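Local coordinates for protein extracellular ligand-binding receptor (Sphaerobacter thermophilus, PDB 4ZPJ) that probably serves as the extracellular substrate-binding component of an ABC transporter, within the leucine-binding protein family, and binds zinc ions, at residues A183-Y187 / E188-Y192; I282-G285 / A286-D289; A210-R213 / S214-Q218. All coordinates share one frame; numbering follows the deposited sequence.

Interaction 1: residues A183-Y187 / E188-Y192; sequences ADYAY and ETLGY. With ZN (zinc ion), chain E.
Y185, A186 and Y187 hand the last carbonyls of helix 180-188 to residues 188-192 in a C-terminal cap closed by a glycine, G191, whose positive phi turns the chain out of the helix; here a CB would be jammed against the preceding carbonyl O. The span of the bonds grows toward the exit: E188 N reaches D184 O in the normal i to i+4 step, L190 N reaches Y185 O (i to i+5), widening the last turn, and Y192 N folds back to A186 O (i to i+6) at 2.8 Å. Y185 O also takes T189 N, both its bonds being 3.0 Å. Y187 O takes R193, a water that also bonds E188 O, and a weak bond from G191 N.

Apolar contacts gather on the Y185 ring. With CG anti to the backbone N (chi1 -169°), the ring lies beneath the next turn: T189 CB sits over one face in a CH-pi contact, 4.0 Å from the centroid, and L190 CG approaches CE2 obliquely at 3.7 Å. Small A186 lets Y192 come close, its CD2 lying 3.8 Å from A186 CB.

The charged residues are D184 and E188. D184 is paired with R215 of helix 203-218, which probably eases its nearness to E188. The E188 chain bends at chi2 (-66°) past D184 O, and at the exposed helix end its OE1 binds the zinc ion at 2.1 Å.

Interaction 2: residues I282-G285 / A286-D289; sequences IPSG and ADVD
S284 bonds both A286 and D287 in the turn that follows strand 281-283: its short side chain takes A286 N, and its carbonyl takes D287 N. Along the side chain CB comes first, 3.8 Å from D287 OD1, a carboxylate oxygen whose partner OD2 is bonded to H257. One bond further out, OG lies anti to its own backbone N (chi1 159°), which carries it forward beside the carbonyl and over the next peptides. There it accepts A286 N at 2.9 Å, passes A286 CB at 3.5 Å, and also hydrogen-bonds D179, whose carboxylate takes G285 N with its other oxygen. Serine suits the position because a hydroxyl can both accept and donate, and this one is buried.

The main chain closes the same bend: D287 N bonds S284 O at 2.8 Å, meeting the carbonyl from above its plane, 56° out of it. V288 N follows with a weak bond of 3.4 Å to G285 O. Beside these bonds P283, a rigid apolar residue, and V288 form a small hydrophobic patch, P283 CG and V288 CG1 being 4.1 Å apart and the two side chains lying at an angle to each other.

An ST turn is thus superposed on a tight beta-turn of type I-like backbone angles, at the C-terminal end of a parallel strand; in periplasmic binding proteins such strand ends commonly face the cleft between the lobes.

Interaction 3: residues A210-R213 / S214-Q218; sequences AAFR and SRFEQ
The guanidinium of R213 and the carboxylate of E217 are the flat groups that meet here, with planes 75° apart. E217 OE2 lies at the edge of the guanidinium, near its plane, and receives NH2 at 2.9 Å. The bond of this salt bridge is nevertheless bent, and it arrives on the syn side of the carboxylate, 33° out of plane. The side chains run alongside each other in the same direction: R213 leaves the helix with CG anti to the backbone N, and its bend at chi3 (-70°) swings NH2 across to the glutamate, whose CD rests 3.5 Å from R213 CG. The other terminal nitrogen, NH1, is held by E226 of strand 222-229, so the guanidinium is gripped between two acids.

The pair is spaced i to i+4 on helix 203-218, the connection of a beta-alpha-beta crossover between strands 194-200 and 222-229. On its buried side F212 and F216 share the same spacing: F212 CE1 approaches F216 CB obliquely at 4.2 Å, and both rings touch M195 of strand 194-200, as large apolar residues suit a helix face laid on a sheet. F212 also stacks on F254.

Helical backbone bonds run throughout, from S214 N to A210 O (3.1 Å) on to E217 N to R213 O (2.6 Å). S214, small and polar, bonds the terminal carboxylate of F423 through OG.

Overall arrangement
Along the chain the order is interaction 1, interaction 3, interaction 2, all in the lobe built on the parallel sheet 222-229, 194-200, 252-256 and 281-283. Interactions 1 and 3 are neighbours, their centres about 12 Å apart: helices 180-188 and 203-218 pack side by side, with A183 against F212 and F216, and a D184 OD2 to R215 NE salt bridge of 2.9 Å. Interaction 2 lies about 17 Å from each centre; it touches interaction 1 where I282 CD1 meets A186 CB at 3.8 Å, but does not touch interaction 3. Helix 180-188 thus lies between helix 203-218 and strand 281-283, touching both.

Interaction 1: residues A183-Y187 / E188-Y192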
ATOM      1  N   ALA A 183       2.206  14.052  -8.119  1.00 33.49           N
ATOM      2  CA  ALA A 183       2.847  14.658  -9.268  1.00 34.89           C
ATOM      3  C   ALA A 183       1.901  15.657  -9.902  1.00 38.40           C
ATOM      4  O   ALA A 183       2.326  16.733 -10.319  1.00 39.40           O
ATOM      5  CB  ALA A 183       3.213  13.603 -10.279  1.00 33.97           C
ATOM      6  N   ASP A 184       0.621  15.311  -9.961  1.00 37.09           N
ATOM      7  CA  ASP A 184      -0.398  16.318 -10.347  1.00 42.18           C
ATOM      8  C   ASP A 184      -0.388  17.489  -9.408  1.00 41.57           C
ATOM      9  O   ASP A 184      -0.420  18.614  -9.843  1.00 42.32           O
ATOM     10  CB  ASP A 184      -1.810  15.702 -10.385  1.00 39.98           C
ATOM     11  CG  ASP A 184      -1.905  14.636 -11.451  1.00 45.23           C
ATOM     12  OD1 ASP A 184      -1.920  14.970 -12.655  1.00 59.31           O
ATOM     13  OD2 ASP A 184      -1.858  13.455 -11.119  1.00 52.99           O
ATOM     14  N   TYR A 185      -0.359  17.219  -8.113  1.00 41.93           N
ATOM     15  CA  TYR A 185      -0.322  18.283  -7.135  1.00 42.81           C
ATOM     16  C   TYR A 185       0.903  19.170  -7.326  1.00 40.60           C
ATOM     17  O   TYR A 185       0.805  20.382  -7.230  1.00 39.81           O
ATOM     18  CB  TYR A 185      -0.285  17.697  -5.732  1.00 44.86           C
ATOM     19  CG  TYR A 185      -0.520  18.709  -4.650  1.00 43.10           C
ATOM     20  CD1 TYR A 185      -1.811  19.153  -4.360  1.00 45.17           C
ATOM     21  CD2 TYR A 185       0.541  19.240  -3.939  1.00 42.97           C
ATOM     22  CE1 TYR A 185      -2.036  20.082  -3.362  1.00 44.90           C
ATOM     23  CE2 TYR A 185       0.335  20.183  -2.953  1.00 43.71           C
ATOM     24  CZ  TYR A 185      -0.964  20.616  -2.684  1.00 45.11           C
ATOM     25  OH  TYR A 185      -1.206  21.542  -1.702  1.00 48.43           O
ATOM     26  N   ALA A 186       2.050  18.553  -7.593  1.00 39.71           N
ATOM     27  CA  ALA A 186       3.317  19.290  -7.793  1.00 38.64           C
ATOM     28  C   ALA A 186       3.226  20.258  -8.976  1.00 40.57           C
ATOM     29  O   ALA A 186       3.719  21.403  -8.906  1.00 41.17           O
ATOM     30  CB  ALA A 186       4.455  18.312  -8.038  1.00 38.77           C
ATOM     31  N   TYR A 187       2.642  19.772 -10.077  1.00 40.24           N
ATOM     32  CA  TYR A 187       2.478  20.558 -11.288  1.00 40.67           C
ATOM     33  C   TYR A 187       1.369  21.596 -11.119  1.00 43.37           C
ATOM     34  O   TYR A 187       1.598  22.796 -11.328  1.00 43.96           O
ATOM     35  CB  TYR A 187       2.129  19.682 -12.492  1.00 38.86           C
ATOM     36  CG  TYR A 187       2.223  20.457 -13.801  1.00 41.19           C
ATOM     37  CD1 TYR A 187       1.138  21.173 -14.316  1.00 46.60           C
ATOM     38  CD2 TYR A 187       3.392  20.468 -14.530  1.00 44.12           C
ATOM     39  CE1 TYR A 187       1.258  21.879 -15.520  1.00 48.20           C
ATOM     40  CE2 TYR A 187       3.511  21.161 -15.710  1.00 45.62           C
ATOM     41  CZ  TYR A 187       2.448  21.868 -16.190  1.00 48.25           C
ATOM     42  OH  TYR A 187       2.608  22.522 -17.377  1.00 55.14           O
ATOM     43  N   GLU A 188       0.162  21.114 -10.813  1.00 43.70           N
ATOM     44  CA  GLU A 188      -1.046  21.961 -10.835  1.00 48.04           C
ATOM     45  C   GLU A 188      -1.080  22.991  -9.703  1.00 46.77           C
ATOM     46  O   GLU A 188      -1.424  24.115  -9.936  1.00 51.01           O
ATOM     47  CB  GLU A 188      -2.334  21.133 -10.715  1.00 46.12           C
ATOM     48  CG  GLU A 188      -2.497  19.978 -11.684  1.00 49.40           C
ATOM     49  CD  GLU A 188      -2.630  20.413 -13.129  1.00 53.66           C
ATOM     50  OE1 GLU A 188      -2.772  19.516 -13.999  1.00 60.10           O
ATOM     51  OE2 GLU A 188      -2.630  21.631 -13.398  1.00 50.04           O
ATOM     52  N   THR A 189      -0.813  22.568  -8.477  1.00 45.45           N
ATOM     53  CA  THR A 189      -0.903  23.449  -7.298  1.00 46.94           C
ATOM     54  C   THR A 189       0.482  24.039  -6.956  1.00 45.11           C
ATOM     55  O   THR A 189       0.630  25.240  -6.856  1.00 45.10           O
ATOM     56  CB  THR A 189      -1.492  22.669  -6.116  1.00 46.29           C
ATOM     57  OG1 THR A 189      -2.701  22.056  -6.553  1.00 51.26           O
ATOM     58  CG2 THR A 189      -1.788  23.561  -4.876  1.00 48.12           C
ATOM     59  N   LEU A 190       1.514  23.224  -6.841  1.00 41.67           N
ATOM     60  CA  LEU A 190       2.805  23.806  -6.407  1.00 43.67           C
ATOM     61  C   LEU A 190       3.605  24.553  -7.481  1.00 47.44           C
ATOM     62  O   LEU A 190       4.585  25.256  -7.153  1.00 50.63           O
ATOM     63  CB  LEU A 190       3.705  22.732  -5.751  1.00 41.23           C
ATOM     64  CG  LEU A 190       3.068  22.078  -4.521  1.00 40.59           C
ATOM     65  CD1 LEU A 190       3.916  20.878  -4.029  1.00 37.40           C
ATOM     66  CD2 LEU A 190       2.817  23.129  -3.413  1.00 41.27           C
ATOM     67  N   GLY A 191       3.247  24.400  -8.755  1.00 45.42           N
ATOM     68  CA  GLY A 191       3.932  25.154  -9.786  1.00 45.90           C
ATOM     69  C   GLY A 191       5.231  24.567 -10.293  1.00 47.36           C
ATOM     70  O   GLY A 191       5.940  25.210 -11.065  1.00 47.03           O
ATOM     71  N   TYR A 192       5.546  23.335  -9.905  1.00 46.99           N
ATOM     72  CA  TYR A 192       6.818  22.737 -10.301  1.00 45.25           C
ATOM     73  C   TYR A 192       6.766  22.292 -11.746  1.00 44.90           C
ATOM     74  O   TYR A 192       5.758  21.775 -12.222  1.00 45.45           O
ATOM     75  CB  TYR A 192       7.164  21.533  -9.385  1.00 44.61           C
ATOM     76  CG  TYR A 192       7.272  21.863  -7.915  1.00 43.13           C
ATOM     77  CD1 TYR A 192       7.624  23.154  -7.461  1.00 46.42           C
ATOM     78  CD2 TYR A 192       7.075  20.876  -6.973  1.00 43.35           C
ATOM     79  CE1 TYR A 192       7.709  23.439  -6.088  1.00 45.93           C
ATOM     80  CE2 TYR A 192       7.149  21.141  -5.622  1.00 44.84           C
ATOM     81  CZ  TYR A 192       7.463  22.408  -5.178  1.00 47.26           C
ATOM     82  OH  TYR A 192       7.520  22.601  -3.802  1.00 51.76           O
TER
HETATM   83 ZN    ZN E 504      -2.886  19.964 -16.028  1.00 66.08          ZN
HETATM   84  O   HOH W   1       0.568  25.153 -11.861  1.00 44.11           O

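Interaction 2: residues I282-G285 / A286-D289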
ATOM      1  N   ILE A 282       9.189  15.946  -2.197  1.00 37.98           N
ATOM      2  CA  ILE A 282       7.945  15.245  -2.046  1.00 36.07           C
ATOM      3  C   ILE A 282       8.351  13.820  -1.748  1.00 39.03           C
ATOM      4  O   ILE A 282       8.883  13.106  -2.622  1.00 38.53           O
ATOM      5  CB  ILE A 282       7.090  15.308  -3.311  1.00 36.15           C
ATOM      6  CG1 ILE A 282       6.645  16.746  -3.553  1.00 38.33           C
ATOM      7  CG2 ILE A 282       5.928  14.341  -3.204  1.00 33.43           C
ATOM      8  CD1 ILE A 282       5.891  16.967  -4.826  1.00 38.50           C
ATOM      9  N   PRO A 283       8.167  13.413  -0.494  1.00 38.70           N
ATOM     10  CA  PRO A 283       8.406  12.054  -0.153  1.00 37.33           C
ATOM     11  C   PRO A 283       7.287  11.204  -0.613  1.00 37.13           C
ATOM     12  O   PRO A 283       6.147  11.657  -0.739  1.00 34.79           O
ATOM     13  CB  PRO A 283       8.383  12.032   1.374  1.00 38.65           C
ATOM     14  CG  PRO A 283       8.164  13.411   1.835  1.00 39.12           C
ATOM     15  CD  PRO A 283       7.664  14.198   0.644  1.00 39.58           C
ATOM     16  N   SER A 284       7.601   9.941  -0.824  1.00 38.03           N
ATOM     17  CA  SER A 284       6.556   8.953  -0.970  1.00 37.84           C
ATOM     18  C   SER A 284       5.788   8.852   0.340  1.00 35.84           C
ATOM     19  O   SER A 284       6.380   8.934   1.441  1.00 33.59           O
ATOM     20  CB  SER A 284       7.160   7.590  -1.302  1.00 40.15           C
ATOM     21  OG  SER A 284       6.260   6.556  -0.990  1.00 40.08           O
ATOM     22  N   GLY A 285       4.493   8.598   0.224  1.00 31.50           N
ATOM     23  CA  GLY A 285       3.682   8.294   1.392  1.00 32.55           C
ATOM     24  C   GLY A 285       4.212   7.163   2.217  1.00 34.61           C
ATOM     25  O   GLY A 285       4.069   7.149   3.430  1.00 34.47           O
ATOM     26  N   ALA A 286       4.880   6.215   1.588  1.00 35.65           N
ATOM     27  CA  ALA A 286       5.516   5.139   2.370  1.00 34.76           C
ATOM     28  C   ALA A 286       6.629   5.625   3.305  1.00 36.06           C
ATOM     29  O   ALA A 286       6.883   5.053   4.407  1.00 32.30           O
ATOM     30  CB  ALA A 286       6.061   4.093   1.419  1.00 36.72           C
ATOM     31  N   ASP A 287       7.279   6.706   2.896  1.00 38.85           N
ATOM     32  CA  ASP A 287       8.492   7.161   3.580  1.00 38.36           C
ATOM     33  C   ASP A 287       8.100   7.975   4.808  1.00 36.67           C
ATOM     34  O   ASP A 287       8.920   8.217   5.668  1.00 35.34           O
ATOM     35  CB  ASP A 287       9.385   8.027   2.649  1.00 41.36           C
ATOM     36  CG  ASP A 287      10.293   7.197   1.671  1.00 46.18           C
ATOM     37  OD1 ASP A 287       9.804   6.242   1.004  1.00 47.19           O
ATOM     38  OD2 ASP A 287      11.519   7.545   1.560  1.00 49.15           O
ATOM     39  N   VAL A 288       6.854   8.436   4.884  1.00 37.42           N
ATOM     40  CA  VAL A 288       6.410   9.169   6.072  1.00 37.83           C
ATOM     41  C   VAL A 288       5.263   8.427   6.792  1.00 38.63           C
ATOM     42  O   VAL A 288       4.432   9.023   7.494  1.00 38.36           O
ATOM     43  CB  VAL A 288       6.023  10.628   5.735  1.00 39.43           C
ATOM     44  CG1 VAL A 288       7.255  11.402   5.300  1.00 41.30           C
ATOM     45  CG2 VAL A 288       4.934  10.699   4.680  1.00 34.93           C
ATOM     46  N   ASP A 289       5.213   7.115   6.614  1.00 41.90           N
ATOM     47  CA  ASP A 289       4.209   6.286   7.258  1.00 41.50           C
ATOM     48  C   ASP A 289       4.278   6.449   8.769  1.00 42.85           C
ATOM     49  O   ASP A 289       5.358   6.637   9.352  1.00 43.75           O
ATOM     50  CB  ASP A 289       4.417   4.804   6.917  1.00 45.34           C
ATOM     51  CG  ASP A 289       3.290   3.886   7.520  1.00 50.48           C
ATOM     52  OD1 ASP A 289       2.115   4.081   7.153  1.00 55.40           O
ATOM     53  OD2 ASP A 289       3.571   3.004   8.364  1.00 53.55           O
TER

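Interaction 3: residues A210-R213 / S214-Q218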
ATOM      1  N   ALA A 210       8.632   5.464 -12.227  1.00 38.66           N
ATOM      2  CA  ALA A 210       7.940   5.446 -13.510  1.00 39.33           C
ATOM      3  C   ALA A 210       6.531   5.957 -13.407  1.00 39.12           C
ATOM      4  O   ALA A 210       6.046   6.596 -14.327  1.00 42.68           O
ATOM      5  CB  ALA A 210       7.946   4.037 -14.087  1.00 40.49           C
ATOM      6  N   ALA A 211       5.872   5.717 -12.279  1.00 38.68           N
ATOM      7  CA  ALA A 211       4.495   6.115 -12.127  1.00 38.66           C
ATOM      8  C   ALA A 211       4.467   7.615 -11.887  1.00 39.41           C
ATOM      9  O   ALA A 211       3.618   8.316 -12.419  1.00 42.49           O
ATOM     10  CB  ALA A 211       3.835   5.335 -10.999  1.00 37.65           C
ATOM     11  N   PHE A 212       5.441   8.108 -11.123  1.00 39.69           N
ATOM     12  CA  PHE A 212       5.535   9.523 -10.862  1.00 39.38           C
ATOM     13  C   PHE A 212       5.842  10.308 -12.130  1.00 40.41           C
ATOM     14  O   PHE A 212       5.215  11.311 -12.395  1.00 37.96           O
ATOM     15  CB  PHE A 212       6.578   9.837  -9.805  1.00 39.50           C
ATOM     16  CG  PHE A 212       6.428  11.213  -9.220  1.00 40.69           C
ATOM     17  CD1 PHE A 212       6.961  12.328  -9.867  1.00 40.03           C
ATOM     18  CD2 PHE A 212       5.697  11.407  -8.043  1.00 40.54           C
ATOM     19  CE1 PHE A 212       6.813  13.594  -9.347  1.00 39.90           C
ATOM     20  CE2 PHE A 212       5.575  12.674  -7.498  1.00 40.58           C
ATOM     21  CZ  PHE A 212       6.125  13.770  -8.157  1.00 41.81           C
ATOM     22  N   ARG A 213       6.857   9.861 -12.856  1.00 43.96           N
ATOM     23  CA  ARG A 213       7.245  10.434 -14.141  1.00 47.14           C
ATOM     24  C   ARG A 213       6.062  10.543 -15.099  1.00 46.98           C
ATOM     25  O   ARG A 213       5.836  11.580 -15.748  1.00 44.79           O
ATOM     26  CB  ARG A 213       8.284   9.525 -14.798  1.00 47.00           C
ATOM     27  CG  ARG A 213       8.602   9.874 -16.235  1.00 49.06           C
ATOM     28  CD  ARG A 213       9.528   8.861 -16.912  1.00 50.30           C
ATOM     29  NE  ARG A 213      10.900   8.899 -16.404  1.00 49.38           N
ATOM     30  CZ  ARG A 213      11.841   9.764 -16.787  1.00 51.98           C
ATOM     31  NH1 ARG A 213      13.064   9.690 -16.260  1.00 49.77           N
ATOM     32  NH2 ARG A 213      11.575  10.701 -17.692  1.00 53.51           N
ATOM     33  N   SER A 214       5.358   9.435 -15.229  1.00 44.72           N
ATOM     34  CA  SER A 214       4.245   9.335 -16.163  1.00 45.42           C
ATOM     35  C   SER A 214       3.197  10.407 -15.901  1.00 42.08           C
ATOM     36  O   SER A 214       2.845  11.137 -16.811  1.00 45.77           O
ATOM     37  CB  SER A 214       3.626   7.945 -16.064  1.00 46.61           C
ATOM     38  OG  SER A 214       2.437   7.877 -16.805  1.00 49.51           O
ATOM     39  N   ARG A 215       2.742  10.554 -14.667  1.00 39.89           N
ATOM     40  CA  ARG A 215       1.787  11.618 -14.357  1.00 38.72           C
ATOM     41  C   ARG A 215       2.373  12.992 -14.473  1.00 39.29           C
ATOM     42  O   ARG A 215       1.665  13.937 -14.835  1.00 36.86           O
ATOM     43  CB  ARG A 215       1.253  11.544 -12.925  1.00 40.10           C
ATOM     44  CG  ARG A 215       0.443  10.342 -12.543  1.00 41.24           C
ATOM     45  CD  ARG A 215      -0.846  10.210 -13.305  1.00 44.01           C
ATOM     46  NE  ARG A 215      -1.759  11.316 -13.106  1.00 43.24           N
ATOM     47  CZ  ARG A 215      -3.000  11.323 -13.586  1.00 43.24           C
ATOM     48  NH1 ARG A 215      -3.438  10.288 -14.278  1.00 41.11           N
ATOM     49  NH2 ARG A 215      -3.800  12.377 -13.390  1.00 43.78           N
ATOM     50  N   PHE A 216       3.656  13.146 -14.108  1.00 40.23           N
ATOM     51  CA  PHE A 216       4.233  14.490 -14.079  1.00 38.49           C
ATOM     52  C   PHE A 216       4.390  14.864 -15.494  1.00 39.66           C
ATOM     53  O   PHE A 216       4.162  16.009 -15.849  1.00 42.94           O
ATOM     54  CB  PHE A 216       5.546  14.539 -13.260  1.00 40.76           C
ATOM     55  CG  PHE A 216       6.106  15.929 -13.017  1.00 39.50           C
ATOM     56  CD1 PHE A 216       5.416  16.852 -12.283  1.00 40.62           C
ATOM     57  CD2 PHE A 216       7.355  16.281 -13.501  1.00 41.37           C
ATOM     58  CE1 PHE A 216       5.928  18.135 -12.059  1.00 41.34           C
ATOM     59  CE2 PHE A 216       7.903  17.546 -13.281  1.00 40.91           C
ATOM     60  CZ  PHE A 216       7.187  18.478 -12.556  1.00 43.15           C
ATOM     61  N   GLU A 217       4.739  13.899 -16.336  1.00 43.43           N
ATOM     62  CA  GLU A 217       4.960  14.168 -17.767  1.00 47.97           C
ATOM     63  C   GLU A 217       3.645  14.459 -18.491  1.00 46.96           C
ATOM     64  O   GLU A 217       3.589  15.356 -19.292  1.00 46.84           O
ATOM     65  CB  GLU A 217       5.728  13.033 -18.477  1.00 50.80           C
ATOM     66  CG  GLU A 217       7.220  13.083 -18.182  1.00 54.84           C
ATOM     67  CD  GLU A 217       8.047  12.027 -18.894  1.00 54.93           C
ATOM     68  OE1 GLU A 217       7.486  11.127 -19.533  1.00 63.89           O
ATOM     69  OE2 GLU A 217       9.272  12.096 -18.782  1.00 55.03           O
ATOM     70  N   GLN A 218       2.611  13.704 -18.182  1.00 48.58           N
ATOM     71  CA  GLN A 218       1.282  13.975 -18.721  1.00 51.28           C
ATOM     72  C   GLN A 218       0.753  15.336 -18.362  1.00 49.69           C
ATOM     73  O   GLN A 218       0.058  15.908 -19.162  1.00 48.18           O
ATOM     74  CB  GLN A 218       0.291  12.929 -18.235  1.00 54.49           C
ATOM     75  CG  GLN A 218       0.565  11.583 -18.877  1.00 60.27           C
ATOM     76  CD  GLN A 218      -0.377  10.460 -18.462  1.00 68.70           C
ATOM     77  OE1 GLN A 218      -1.179  10.584 -17.519  1.00 66.35           O
ATOM     78  NE2 GLN A 218      -0.290   9.342 -19.195  1.00 76.06           N
TER